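Local coordinates for protein alkylpurine DNA glycosylase AlkC (Pseudomonas fluorescens, PDB 5VHV) that excises alkylated purine bases from DNA as a glycosylase of base excision repair, recognising the lesion without flipping the damaged nucleotide out of the duplex, at residues I8-R13 and N80-V84; R49-V53 and L86-H90; S54-H58 and H90-Y95; L72-P77 and Y109-F113; S103-L107 and A119-F123. The contacts are given in a common frame with arbitrary orientation. Residues are numbered along the deposited sequence.

Interaction 1: I8-R13 and N80-V84; sequences IFNVER and NSGFV
This contact backs part of the pocket that holds the bound polyol ligand 9B4, which touches Gly82 and Phe83. It joins the start of helix 11-24 to the loop between helices 65-75 and 87-95. Asn10 is the N-cap of helix 11-24; its OD1 accepts from Arg13 N at 3.0 Å. The closest CA pair is Phe9 and Val84, 7.2 Å apart. Ser81 is extended (-151/130), and its OG accepts from Val84 N at 3.0 Å, an ST motif. Val84 CG2 lies over the Phe9 ring face, 4.3 Å from the centroid, in a CH-pi contact. Phe9 CE2 meets Phe83 CE2 at 3.9 Å. Ile8 (chi1 t, chi2 p) puts CG2 3.8 Å from Phe83 CD2 and CG1 3.9 Å from Val84 CG2. Arg13 takes a folded t, p, p course. Arg13 CD passes Val84 CG2 at 3.7 Å, and Arg13 NE donates to Ile8 O at 2.9 Å. Arg13 NH1 donates to Asn80 OD1 at 2.6 Å. Water 1 accepts from Arg13 NH1 and donates to Asn80 O, both at 3.0 Å. Across the segments Arg13 meets a neutral amide, Asn80, so the polar link is a charge-assisted hydrogen bond beside an apolar core, not a salt bridge.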
# COMPACT_ATOMS: atom_id res chain seq x y z
N ILE A 8 -10.06 7.86 -16.64
CA ILE A 8 -10.38 8.97 -15.75
C ILE A 8 -9.83 10.28 -16.34
O ILE A 8 -10.42 11.35 -16.16
CB ILE A 8 -9.83 8.69 -14.33
CG1 ILE A 8 -10.52 9.57 -13.30
CG2 ILE A 8 -8.34 8.92 -14.27
CD1 ILE A 8 -11.88 9.07 -12.92
N PHE A 9 -8.72 10.20 -17.06
CA PHE A 9 -8.19 11.35 -17.80
C PHE A 9 -8.53 11.24 -19.29
O PHE A 9 -7.65 11.25 -20.15
CB PHE A 9 -6.68 11.47 -17.61
CG PHE A 9 -6.25 12.03 -16.27
CD1 PHE A 9 -6.23 13.39 -16.05
CD2 PHE A 9 -5.82 11.19 -15.26
CE1 PHE A 9 -5.81 13.90 -14.85
CE2 PHE A 9 -5.40 11.71 -14.05
CZ PHE A 9 -5.39 13.06 -13.86
N ASN A 10 -9.82 11.11 -19.61
CA ASN A 10 -10.25 11.08 -21.00
C ASN A 10 -10.47 12.52 -21.49
O ASN A 10 -10.25 13.50 -20.77
CB ASN A 10 -11.48 10.19 -21.17
CG ASN A 10 -12.69 10.66 -20.38
OD1 ASN A 10 -12.69 11.74 -19.79
ND2 ASN A 10 -13.73 9.83 -20.35
N VAL A 11 -10.87 12.66 -22.76
CA VAL A 11 -10.99 14.00 -23.33
C VAL A 11 -12.05 14.79 -22.59
O VAL A 11 -11.89 15.99 -22.34
CB VAL A 11 -11.27 13.94 -24.84
CG1 VAL A 11 -11.48 15.34 -25.39
CG2 VAL A 11 -10.11 13.29 -25.56
N GLU A 12 -13.14 14.13 -22.21
CA GLU A 12 -14.20 14.81 -21.46
C GLU A 12 -13.66 15.41 -20.17
O GLU A 12 -14.01 16.54 -19.81
CB GLU A 12 -15.34 13.82 -21.18
CG GLU A 12 -16.15 13.35 -22.41
CD GLU A 12 -15.38 12.45 -23.40
OE1 GLU A 12 -14.38 11.78 -23.03
OE2 GLU A 12 -15.80 12.40 -24.58
N ARG A 13 -12.79 14.68 -19.45
CA ARG A 13 -12.18 15.23 -18.24
C ARG A 13 -11.25 16.40 -18.56
O ARG A 13 -11.21 17.38 -17.80
CB ARG A 13 -11.39 14.15 -17.48
CG ARG A 13 -10.97 14.55 -16.04
CD ARG A 13 -12.08 14.34 -15.00
NE ARG A 13 -12.46 12.94 -14.94
CZ ARG A 13 -13.43 12.43 -14.19
NH1 ARG A 13 -14.12 13.20 -13.35
NH2 ARG A 13 -13.71 11.14 -14.26
N ASN A 80 -13.81 17.71 -9.99
CA ASN A 80 -14.80 16.70 -9.63
C ASN A 80 -14.20 15.34 -9.29
O ASN A 80 -14.95 14.37 -9.17
CB ASN A 80 -15.83 16.54 -10.75
CG ASN A 80 -15.23 16.09 -12.08
OD1 ASN A 80 -14.15 15.50 -12.14
ND2 ASN A 80 -15.96 16.36 -13.16
N SER A 81 -12.88 15.25 -9.10
CA SER A 81 -12.21 13.98 -8.82
C SER A 81 -10.96 14.19 -7.98
O SER A 81 -10.10 15.00 -8.33
CB SER A 81 -11.83 13.27 -10.12
OG SER A 81 -10.89 12.24 -9.86
N GLY A 82 -10.84 13.42 -6.89
CA GLY A 82 -9.64 13.47 -6.07
C GLY A 82 -8.42 12.88 -6.76
O GLY A 82 -7.30 13.38 -6.61
N PHE A 83 -8.62 11.81 -7.53
CA PHE A 83 -7.51 11.23 -8.28
C PHE A 83 -7.03 12.19 -9.37
O PHE A 83 -5.82 12.39 -9.54
CB PHE A 83 -7.95 9.90 -8.89
CG PHE A 83 -6.85 9.17 -9.57
CD1 PHE A 83 -6.05 8.29 -8.86
CD2 PHE A 83 -6.57 9.39 -10.91
CE1 PHE A 83 -5.00 7.62 -9.50
CE2 PHE A 83 -5.53 8.73 -11.54
CZ PHE A 83 -4.75 7.84 -10.82
N VAL A 84 -7.95 12.83 -10.09
CA VAL A 84 -7.56 13.81 -11.10
C VAL A 84 -6.74 14.93 -10.46
O VAL A 84 -5.79 15.44 -11.07
CB VAL A 84 -8.79 14.35 -11.83
CG1 VAL A 84 -8.46 15.63 -12.62
CG2 VAL A 84 -9.33 13.29 -12.77
O HOH W 1 -15.88 12.27 -11.15

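Interaction 2: R49-V53 and L86-H90; sequences RMARV and LFLPH
Segment 49-53 is regular alpha-helix inside helix 46-60. It faces the first turn of helix 87-95, where His90 N bonds to Leu86 O at 3.2 Å. The nearest CA atoms are those of Met50 and Phe87, only 5.4 Å apart. Arg49 turns from this face, and its NH1 bonds to Phe9 O. Met50 bends across the gap with chi1 t, chi2 m and chi3 m. Met50 CG lies 3.8 Å from Leu86 CB, and Met50 SD is 3.6 Å from His90 CB. Met50 SD is also 4.5 Å from the His90 ring centroid, at an oblique angle. Met50 O comes within 3.4 Å of Phe87 CB, so the backbones are close. Ala51 CB is 3.5 Å from His90 NE2, and Ala51 CA sits over the imidazole face, 4.1 Å from its centroid; His90 has chi1 t. Arg52 points away. Val53 (chi1 t) sets CG1 over the Phe87 ring, 3.6 Å from the centroid and 10° off the normal, a clear CH-pi contact. Phe87 has chi1 p, and Leu14 and Ile17 of helix 11-24 also touch Val53. This is helix packing beside the 9B4 pocket, reached through Leu86, consistent with the HEAT-like repeats of DNA alkylation repair enzymes.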
# COMPACT_ATOMS: atom_id res chain seq x y z
N ARG A 49 -0.88 10.58 -18.15
CA ARG A 49 -1.92 11.58 -18.41
C ARG A 49 -1.96 12.61 -17.29
O ARG A 49 -2.11 13.81 -17.55
CB ARG A 49 -3.30 10.91 -18.56
CG ARG A 49 -3.40 9.98 -19.77
CD ARG A 49 -4.74 9.27 -19.87
NE ARG A 49 -4.72 8.30 -20.97
CZ ARG A 49 -5.76 7.95 -21.71
NH1 ARG A 49 -6.96 8.46 -21.49
NH2 ARG A 49 -5.60 7.05 -22.65
N MET A 50 -1.85 12.15 -16.05
CA MET A 50 -1.81 13.05 -14.90
C MET A 50 -0.68 14.06 -15.05
O MET A 50 -0.89 15.27 -14.92
CB MET A 50 -1.65 12.23 -13.62
CG MET A 50 -1.65 13.05 -12.34
SD MET A 50 -0.07 13.77 -11.95
CE MET A 50 0.89 12.36 -11.40
N ALA A 51 0.52 13.57 -15.38
CA ALA A 51 1.65 14.48 -15.57
C ALA A 51 1.41 15.40 -16.76
O ALA A 51 1.78 16.58 -16.73
CB ALA A 51 2.94 13.69 -15.77
N ARG A 52 0.84 14.86 -17.83
CA ARG A 52 0.60 15.64 -19.04
C ARG A 52 -0.28 16.86 -18.76
O ARG A 52 -0.02 17.95 -19.28
CB ARG A 52 -0.02 14.77 -20.12
CG ARG A 52 -0.45 15.52 -21.41
CD ARG A 52 0.73 16.07 -22.22
NE ARG A 52 1.50 15.02 -22.89
CZ ARG A 52 1.15 14.42 -24.02
NH1 ARG A 52 0.00 14.75 -24.60
NH2 ARG A 52 1.92 13.48 -24.55
N VAL A 53 -1.30 16.72 -17.90
CA VAL A 53 -2.16 17.87 -17.60
C VAL A 53 -1.34 19.01 -17.00
O VAL A 53 -1.50 20.18 -17.37
CB VAL A 53 -3.31 17.46 -16.67
CG1 VAL A 53 -4.06 18.69 -16.18
CG2 VAL A 53 -4.27 16.50 -17.39
N LEU A 86 -4.44 14.90 -8.47
CA LEU A 86 -3.01 14.63 -8.36
C LEU A 86 -2.16 15.53 -9.25
O LEU A 86 -0.97 15.72 -8.95
CB LEU A 86 -2.69 13.17 -8.70
CG LEU A 86 -3.20 12.10 -7.75
CD1 LEU A 86 -3.05 10.70 -8.35
CD2 LEU A 86 -2.50 12.18 -6.43
N PHE A 87 -2.70 16.09 -10.34
CA PHE A 87 -1.84 16.93 -11.17
C PHE A 87 -1.47 18.23 -10.48
O PHE A 87 -0.46 18.84 -10.84
CB PHE A 87 -2.46 17.19 -12.55
CG PHE A 87 -3.59 18.20 -12.58
CD1 PHE A 87 -3.33 19.56 -12.55
CD2 PHE A 87 -4.90 17.77 -12.72
CE1 PHE A 87 -4.37 20.49 -12.59
CE2 PHE A 87 -5.95 18.68 -12.77
CZ PHE A 87 -5.69 20.05 -12.71
N LEU A 88 -2.21 18.63 -9.45
CA LEU A 88 -1.86 19.87 -8.76
C LEU A 88 -0.57 19.72 -7.97
O LEU A 88 0.36 20.51 -8.18
CB LEU A 88 -3.03 20.33 -7.88
CG LEU A 88 -4.31 20.62 -8.66
CD1 LEU A 88 -5.49 20.66 -7.69
CD2 LEU A 88 -4.13 21.93 -9.40
N PRO A 89 -0.42 18.75 -7.07
CA PRO A 89 0.91 18.54 -6.48
C PRO A 89 1.98 18.23 -7.50
O PRO A 89 3.14 18.65 -7.32
CB PRO A 89 0.68 17.36 -5.50
CG PRO A 89 -0.67 16.85 -5.79
CD PRO A 89 -1.46 17.89 -6.46
N HIS A 90 1.64 17.56 -8.60
CA HIS A 90 2.64 17.31 -9.63
C HIS A 90 3.20 18.62 -10.19
O HIS A 90 4.41 18.73 -10.42
CB HIS A 90 2.07 16.47 -10.76
CG HIS A 90 3.12 16.05 -11.75
ND1 HIS A 90 4.01 15.03 -11.51
CD2 HIS A 90 3.45 16.57 -12.96
CE1 HIS A 90 4.84 14.92 -12.54
NE2 HIS A 90 4.51 15.84 -13.43

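Interaction 3: S54-H58 and H90-Y95; sequences SESLH and HYVASY
The axes of segments 54-58 and 90-95, in helices 46-60 and 87-95, cross at -62° and approach to 10.0 Å. The CA atoms of Ser54 and Tyr91 are nearest, at 5.3 Å. The packing is knobs-into-holes at one point: Ser54 sits among His90, Tyr91, Ser94 and Tyr95. Ser54 OG is 3.2 Å from Tyr91 CA and 3.6 Å from Tyr95 CE2. The aromatic part is a face-to-face stack of the His58 and Tyr95 rings, with centroids 3.8 Å apart and planes at 18°. His58 has chi1 t and Tyr95 chi1 m. Tyr91 OH lies at the edge of the imidazole, 3.7 Å from His58 CD2. Polar links between the helices run through water. Water 2 bonds to Ser54 OG at 2.7 Å, Ser94 OG at 2.8 Å and Tyr95 OH at 2.9 Å. Water 3 joins Glu55 OE2 at 2.6 Å to His90 NE2 at 2.9 Å. Water 4 bonds to Tyr91 OH at 3.0 Å and weakly to His58 NE2 at 3.3 Å. Within helix 87-95, Ser94 OG donates to His90 O at 3.0 Å. The small Ser54 lets the two inclined helices come close, in a helix-to-helix contact consistent with the HEAT-like helical-repeat fold of this DNA alkylation repair family.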
# COMPACT_ATOMS: atom_id res chain seq x y z
N SER A 54 -0.47 18.69 -16.05
CA SER A 54 0.39 19.70 -15.44
C SER A 54 1.31 20.35 -16.47
O SER A 54 1.46 21.58 -16.50
CB SER A 54 1.19 19.06 -14.31
OG SER A 54 2.27 19.86 -13.88
N GLU A 55 1.93 19.54 -17.33
CA GLU A 55 2.81 20.06 -18.36
C GLU A 55 2.05 20.96 -19.33
O GLU A 55 2.58 21.98 -19.79
CB GLU A 55 3.46 18.92 -19.13
CG GLU A 55 4.31 18.03 -18.27
CD GLU A 55 4.69 16.74 -18.95
OE1 GLU A 55 4.34 16.58 -20.14
OE2 GLU A 55 5.37 15.89 -18.32
N SER A 56 0.84 20.56 -19.68
CA SER A 56 0.06 21.34 -20.64
C SER A 56 -0.32 22.68 -20.05
O SER A 56 -0.27 23.71 -20.74
CB SER A 56 -1.19 20.57 -21.05
OG SER A 56 -0.85 19.32 -21.62
N LEU A 57 -0.69 22.70 -18.77
CA LEU A 57 -0.96 23.97 -18.11
C LEU A 57 0.28 24.85 -18.13
O LEU A 57 0.21 26.03 -18.49
CB LEU A 57 -1.43 23.74 -16.67
CG LEU A 57 -2.82 23.12 -16.54
CD1 LEU A 57 -3.03 22.65 -15.11
CD2 LEU A 57 -3.90 24.08 -16.97
N HIS A 58 1.44 24.29 -17.76
CA HIS A 58 2.66 25.09 -17.76
C HIS A 58 3.00 25.61 -19.15
O HIS A 58 3.54 26.72 -19.28
CB HIS A 58 3.83 24.27 -17.21
CG HIS A 58 5.02 25.11 -16.90
ND1 HIS A 58 5.99 25.42 -17.84
CD2 HIS A 58 5.38 25.75 -15.77
CE1 HIS A 58 6.89 26.21 -17.28
NE2 HIS A 58 6.54 26.42 -16.02
N HIS A 90 1.64 17.56 -8.60
CA HIS A 90 2.64 17.31 -9.63
C HIS A 90 3.20 18.62 -10.19
O HIS A 90 4.41 18.73 -10.42
CB HIS A 90 2.07 16.47 -10.76
CG HIS A 90 3.12 16.05 -11.75
ND1 HIS A 90 4.01 15.03 -11.51
CD2 HIS A 90 3.45 16.57 -12.96
CE1 HIS A 90 4.84 14.92 -12.54
NE2 HIS A 90 4.51 15.84 -13.43
N TYR A 91 2.33 19.60 -10.41
CA TYR A 91 2.79 20.90 -10.90
C TYR A 91 3.79 21.51 -9.93
O TYR A 91 4.82 22.05 -10.33
CB TYR A 91 1.56 21.81 -11.12
CG TYR A 91 1.92 23.16 -11.68
CD1 TYR A 91 2.41 24.14 -10.84
CD2 TYR A 91 1.77 23.46 -13.04
CE1 TYR A 91 2.77 25.36 -11.32
CE2 TYR A 91 2.14 24.70 -13.53
CZ TYR A 91 2.64 25.64 -12.65
OH TYR A 91 3.04 26.88 -13.09
N VAL A 92 3.53 21.38 -8.63
CA VAL A 92 4.43 21.94 -7.62
C VAL A 92 5.79 21.24 -7.67
O VAL A 92 6.84 21.88 -7.58
CB VAL A 92 3.78 21.82 -6.23
CG1 VAL A 92 4.77 22.18 -5.14
CG2 VAL A 92 2.54 22.68 -6.15
N ALA A 93 5.79 19.91 -7.72
CA ALA A 93 7.05 19.18 -7.78
C ALA A 93 7.83 19.49 -9.06
O ALA A 93 9.07 19.52 -9.04
CB ALA A 93 6.80 17.68 -7.68
N SER A 94 7.12 19.73 -10.16
CA SER A 94 7.76 19.99 -11.44
C SER A 94 8.40 21.37 -11.49
O SER A 94 9.53 21.52 -11.96
CB SER A 94 6.75 19.84 -12.58
OG SER A 94 6.27 18.50 -12.71
N TYR A 95 7.67 22.40 -11.04
CA TYR A 95 8.04 23.78 -11.30
C TYR A 95 8.39 24.58 -10.05
O TYR A 95 8.79 25.75 -10.16
CB TYR A 95 6.91 24.48 -12.09
CG TYR A 95 6.52 23.64 -13.30
CD1 TYR A 95 7.44 23.37 -14.30
CD2 TYR A 95 5.27 23.09 -13.40
CE1 TYR A 95 7.10 22.56 -15.40
CE2 TYR A 95 4.91 22.29 -14.49
CZ TYR A 95 5.83 22.03 -15.48
OH TYR A 95 5.45 21.22 -16.52
O HOH W 2 4.58 18.94 -14.93
O HOH W 3 6.11 15.86 -15.79
O HOH W 4 5.86 27.97 -13.23

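Interaction 4: L72-P77 and Y109-F113; sequences LYALAP and YFTTF
Ala76 is the apolar centre of this contact. Ala76 CB points across to segment 109-113 and sits over the Phe113 ring, 3.8 Å from the centroid and 5° off the normal, a CH-pi contact. Ala76 CB is also 4.1 Å from Tyr109 CE2 and 4.2 Å from Phe110 CD1. The CA atoms of Ala76 and Phe113 are the nearest pair, at 6.8 Å. Phe110 (chi1 m) adds to the core, with CZ 3.8 Å from Leu72 CB and 4.0 Å from Tyr73 CD1. Beyond it, the Tyr73 and Tyr109 rings form an offset stack, centroids 4.1 Å apart and planes at 2°. Tyr109 has chi1 t, and Tyr73 has chi1 near -90°. Tyr73, Tyr109 and Phe110 thus make an aromatic cluster between the C-terminal parts of helices 65-75 and 100-110. Helix 87-95, which lies between these two in sequence, also packs here: Leu88 touches Ala76, and Tyr91 touches Leu72. Residues 111-113 keep helical phi/psi, and Phe113 N bonds to Phe110 O at 2.9 Å. At the more exposed side, Pro77 CB meets Phe113 CE1 at 4.0 Å. The polar edge is the hydroxyl of Tyr109, whose OH donates to Tyr73 O at 2.8 Å.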
# COMPACT_ATOMS: atom_id res chain seq x y z
N LEU A 72 -4.25 27.83 -9.30
CA LEU A 72 -4.44 26.42 -8.99
C LEU A 72 -5.05 26.22 -7.60
O LEU A 72 -5.81 25.26 -7.39
CB LEU A 72 -3.11 25.70 -9.13
CG LEU A 72 -2.48 25.72 -10.55
CD1 LEU A 72 -1.16 24.96 -10.52
CD2 LEU A 72 -3.40 25.11 -11.61
N TYR A 73 -4.76 27.11 -6.65
CA TYR A 73 -5.47 27.09 -5.38
C TYR A 73 -6.98 27.23 -5.61
O TYR A 73 -7.78 26.54 -4.96
CB TYR A 73 -4.99 28.20 -4.46
CG TYR A 73 -3.84 27.88 -3.52
CD1 TYR A 73 -2.64 27.37 -4.01
CD2 TYR A 73 -3.95 28.11 -2.15
CE1 TYR A 73 -1.57 27.10 -3.15
CE2 TYR A 73 -2.90 27.85 -1.28
CZ TYR A 73 -1.71 27.34 -1.78
OH TYR A 73 -0.66 27.09 -0.91
N ALA A 74 -7.38 28.15 -6.50
CA ALA A 74 -8.81 28.32 -6.76
C ALA A 74 -9.38 27.17 -7.56
O ALA A 74 -10.56 26.83 -7.40
CB ALA A 74 -9.06 29.63 -7.50
N LEU A 75 -8.55 26.53 -8.40
CA LEU A 75 -9.02 25.42 -9.21
C LEU A 75 -9.33 24.19 -8.36
O LEU A 75 -10.27 23.45 -8.65
CB LEU A 75 -7.97 25.08 -10.27
CG LEU A 75 -8.38 23.99 -11.27
CD1 LEU A 75 -9.49 24.46 -12.18
CD2 LEU A 75 -7.16 23.50 -12.06
N ALA A 76 -8.57 23.98 -7.28
CA ALA A 76 -8.66 22.71 -6.56
C ALA A 76 -10.07 22.35 -6.14
O ALA A 76 -10.51 21.23 -6.45
CB ALA A 76 -7.70 22.75 -5.37
N PRO A 77 -10.85 23.22 -5.48
CA PRO A 77 -12.22 22.83 -5.07
C PRO A 77 -13.21 22.68 -6.22
O PRO A 77 -14.29 22.14 -6.00
CB PRO A 77 -12.64 23.96 -4.12
CG PRO A 77 -11.80 25.13 -4.53
CD PRO A 77 -10.47 24.54 -4.94
N TYR A 109 -1.66 22.36 1.25
CA TYR A 109 -3.02 22.73 0.84
C TYR A 109 -3.61 21.70 -0.12
O TYR A 109 -4.75 21.24 0.08
CB TYR A 109 -2.97 24.11 0.19
CG TYR A 109 -4.27 24.53 -0.47
CD1 TYR A 109 -5.31 25.04 0.28
CD2 TYR A 109 -4.44 24.40 -1.85
CE1 TYR A 109 -6.51 25.44 -0.33
CE2 TYR A 109 -5.63 24.80 -2.46
CZ TYR A 109 -6.64 25.33 -1.70
OH TYR A 109 -7.83 25.71 -2.30
N PHE A 110 -2.88 21.36 -1.17
CA PHE A 110 -3.41 20.44 -2.20
C PHE A 110 -3.66 19.03 -1.68
O PHE A 110 -4.52 18.32 -2.22
CB PHE A 110 -2.46 20.37 -3.40
CG PHE A 110 -2.43 21.61 -4.27
CD1 PHE A 110 -3.59 22.30 -4.60
CD2 PHE A 110 -1.22 22.05 -4.80
CE1 PHE A 110 -3.54 23.43 -5.41
CE2 PHE A 110 -1.17 23.17 -5.64
CZ PHE A 110 -2.32 23.87 -5.93
N THR A 111 -2.91 18.57 -0.67
CA THR A 111 -2.99 17.17 -0.29
C THR A 111 -4.37 16.79 0.24
O THR A 111 -4.77 15.62 0.13
CB THR A 111 -1.88 16.82 0.73
OG1 THR A 111 -1.62 15.41 0.69
CG2 THR A 111 -2.26 17.21 2.15
N THR A 112 -5.14 17.75 0.77
CA THR A 112 -6.50 17.44 1.20
C THR A 112 -7.45 17.18 0.03
O THR A 112 -8.46 16.48 0.19
CB THR A 112 -7.06 18.57 2.07
OG1 THR A 112 -7.23 19.76 1.30
CG2 THR A 112 -6.12 18.88 3.24
N PHE A 113 -7.15 17.69 -1.15
CA PHE A 113 -7.99 17.49 -2.33
C PHE A 113 -7.66 16.20 -3.05
O PHE A 113 -8.50 15.68 -3.80
CB PHE A 113 -7.81 18.68 -3.28
CG PHE A 113 -8.28 19.98 -2.70
CD1 PHE A 113 -9.61 20.35 -2.83
CD2 PHE A 113 -7.42 20.80 -1.97
CE1 PHE A 113 -10.08 21.52 -2.28
CE2 PHE A 113 -7.88 21.98 -1.42
CZ PHE A 113 -9.21 22.34 -1.57

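Interaction 5: S103-L107 and A119-F123; sequences SMAAL and AIRHF
Helices 100-110 and 119-126 run nearly antiparallel here, their segments inclined at 156° (signed crossing -156°). The axes of segments 103-107 and 119-123 come no closer than 11.4 Å, so side chains fill the gap. The nearest CA atoms are those of Leu107 and Ile120, 7.6 Å apart. Ala119 points its CB toward the partner helix and meets Leu107 CD2 at 3.8 Å. Pro89 of helix 87-95 also touches Ala119. Ile120 (chi1 t, chi2 p) reaches across with CD1, which is 3.7 Å from Leu107 CD1 and 3.9 Å from Met104 SD. Ile120 also touches Thr131, Met135 and Trp138 of helix 128-138. Arg121 and His122 are turned from the interface. Phe123 (chi1 m) points into it. Met104, with chi1 m, chi2 m and chi3 near 103°, lays CE over the Phe123 ring face, 3.5 Å from the centroid and 12° off the normal. Met104 SD is 5.3 Å from the Phe123 ring centroid, so this is a Met-aromatic contact. Phe123 also has CZ 3.8 Å from Ser103 CB and CE2 4.0 Å from Leu107 CD1. Leu107 itself is m, t. The hydroxyl of Ser103 is engaged away from the ring, with Tyr65 OH among its partners. The whole interface is buried and apolar. It is an antiparallel helical hairpin within the DNA alkylation repair family region, consistent with the HEAT-like repeats of this fold.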
# COMPACT_ATOMS: atom_id res chain seq x y z
N SER A 103 6.25 26.14 -2.16
CA SER A 103 5.86 24.82 -2.65
C SER A 103 5.40 23.91 -1.51
O SER A 103 4.41 23.18 -1.65
CB SER A 103 7.02 24.19 -3.41
OG SER A 103 7.23 24.90 -4.64
N MET A 104 6.08 23.97 -0.37
CA MET A 104 5.63 23.17 0.77
C MET A 104 4.23 23.58 1.20
O MET A 104 3.39 22.72 1.50
CB MET A 104 6.60 23.30 1.94
CG MET A 104 7.95 22.62 1.71
SD MET A 104 7.87 20.87 1.30
CE MET A 104 8.17 20.95 -0.47
N ALA A 105 3.96 24.89 1.25
CA ALA A 105 2.64 25.36 1.64
C ALA A 105 1.61 24.90 0.64
O ALA A 105 0.50 24.49 1.02
CB ALA A 105 2.62 26.89 1.78
N ALA A 106 1.96 24.91 -0.66
CA ALA A 106 1.06 24.43 -1.69
C ALA A 106 0.76 22.94 -1.55
O ALA A 106 -0.39 22.51 -1.73
CB ALA A 106 1.64 24.72 -3.08
N LEU A 107 1.77 22.12 -1.26
CA LEU A 107 1.51 20.69 -1.11
C LEU A 107 0.62 20.43 0.09
O LEU A 107 -0.27 19.57 0.06
CB LEU A 107 2.82 19.90 -0.98
CG LEU A 107 3.75 19.88 -2.20
CD1 LEU A 107 5.01 19.03 -1.91
CD2 LEU A 107 3.05 19.39 -3.44
N ALA A 119 4.31 13.87 -5.14
CA ALA A 119 5.06 15.11 -5.34
C ALA A 119 6.11 15.30 -4.25
O ALA A 119 7.23 15.75 -4.52
CB ALA A 119 4.07 16.29 -5.37
N ILE A 120 5.79 14.96 -3.00
CA ILE A 120 6.73 15.25 -1.92
C ILE A 120 7.99 14.43 -2.08
O ILE A 120 9.07 14.84 -1.63
CB ILE A 120 6.07 15.00 -0.55
CG1 ILE A 120 6.92 15.58 0.59
CG2 ILE A 120 5.81 13.51 -0.30
CD1 ILE A 120 6.96 17.10 0.62
N ARG A 121 7.92 13.29 -2.78
CA ARG A 121 9.09 12.43 -2.93
C ARG A 121 10.14 13.04 -3.83
O ARG A 121 11.33 12.77 -3.65
CB ARG A 121 8.64 11.05 -3.43
CG ARG A 121 7.75 10.35 -2.39
CD ARG A 121 7.16 9.04 -2.90
NE ARG A 121 8.04 7.87 -2.90
CZ ARG A 121 8.33 7.16 -1.81
NH1 ARG A 121 7.89 7.55 -0.62
NH2 ARG A 121 9.06 6.03 -1.91
N HIS A 122 9.75 13.90 -4.79
CA HIS A 122 10.76 14.61 -5.57
C HIS A 122 11.55 15.55 -4.69
O HIS A 122 12.77 15.72 -4.88
CB HIS A 122 10.10 15.38 -6.72
CG HIS A 122 9.43 14.48 -7.71
ND1 HIS A 122 10.13 13.81 -8.69
CD2 HIS A 122 8.15 14.07 -7.82
CE1 HIS A 122 9.29 13.05 -9.39
NE2 HIS A 122 8.08 13.19 -8.88
N PHE A 123 10.89 16.17 -3.70
CA PHE A 123 11.59 17.06 -2.78
C PHE A 123 12.44 16.25 -1.80
O PHE A 123 13.56 16.65 -1.49
CB PHE A 123 10.59 17.95 -2.04
CG PHE A 123 9.94 19.01 -2.90
CD1 PHE A 123 10.53 20.26 -3.07
CD2 PHE A 123 8.74 18.75 -3.52
CE1 PHE A 123 9.91 21.24 -3.85
CE2 PHE A 123 8.11 19.73 -4.31
CZ PHE A 123 8.70 20.97 -4.48

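In the fold
From the N terminus, interaction 1 brings residues 8-13 against the loop at 80-84 and closes a long, largely helical stretch. Interactions 2 and 3 both join helix 46-60 to helix 87-95; they share His90, and their segments alternate along the chain. Each also crosses interaction 1, whose Phe9 packs on Met50 and Val53 of interaction 2. Interaction 4 ties helix 65-75 to the end of helix 100-110, crossing interactions 1, 2 and 3. Interaction 5 closes the short connection from 103-107 to 119-123 and crosses interaction 4 alone. Helix 87-95 links interactions 2 to 5: Leu88 meets Ala76, Val92 meets Phe110 and Ser103, and Pro89 meets Ala119.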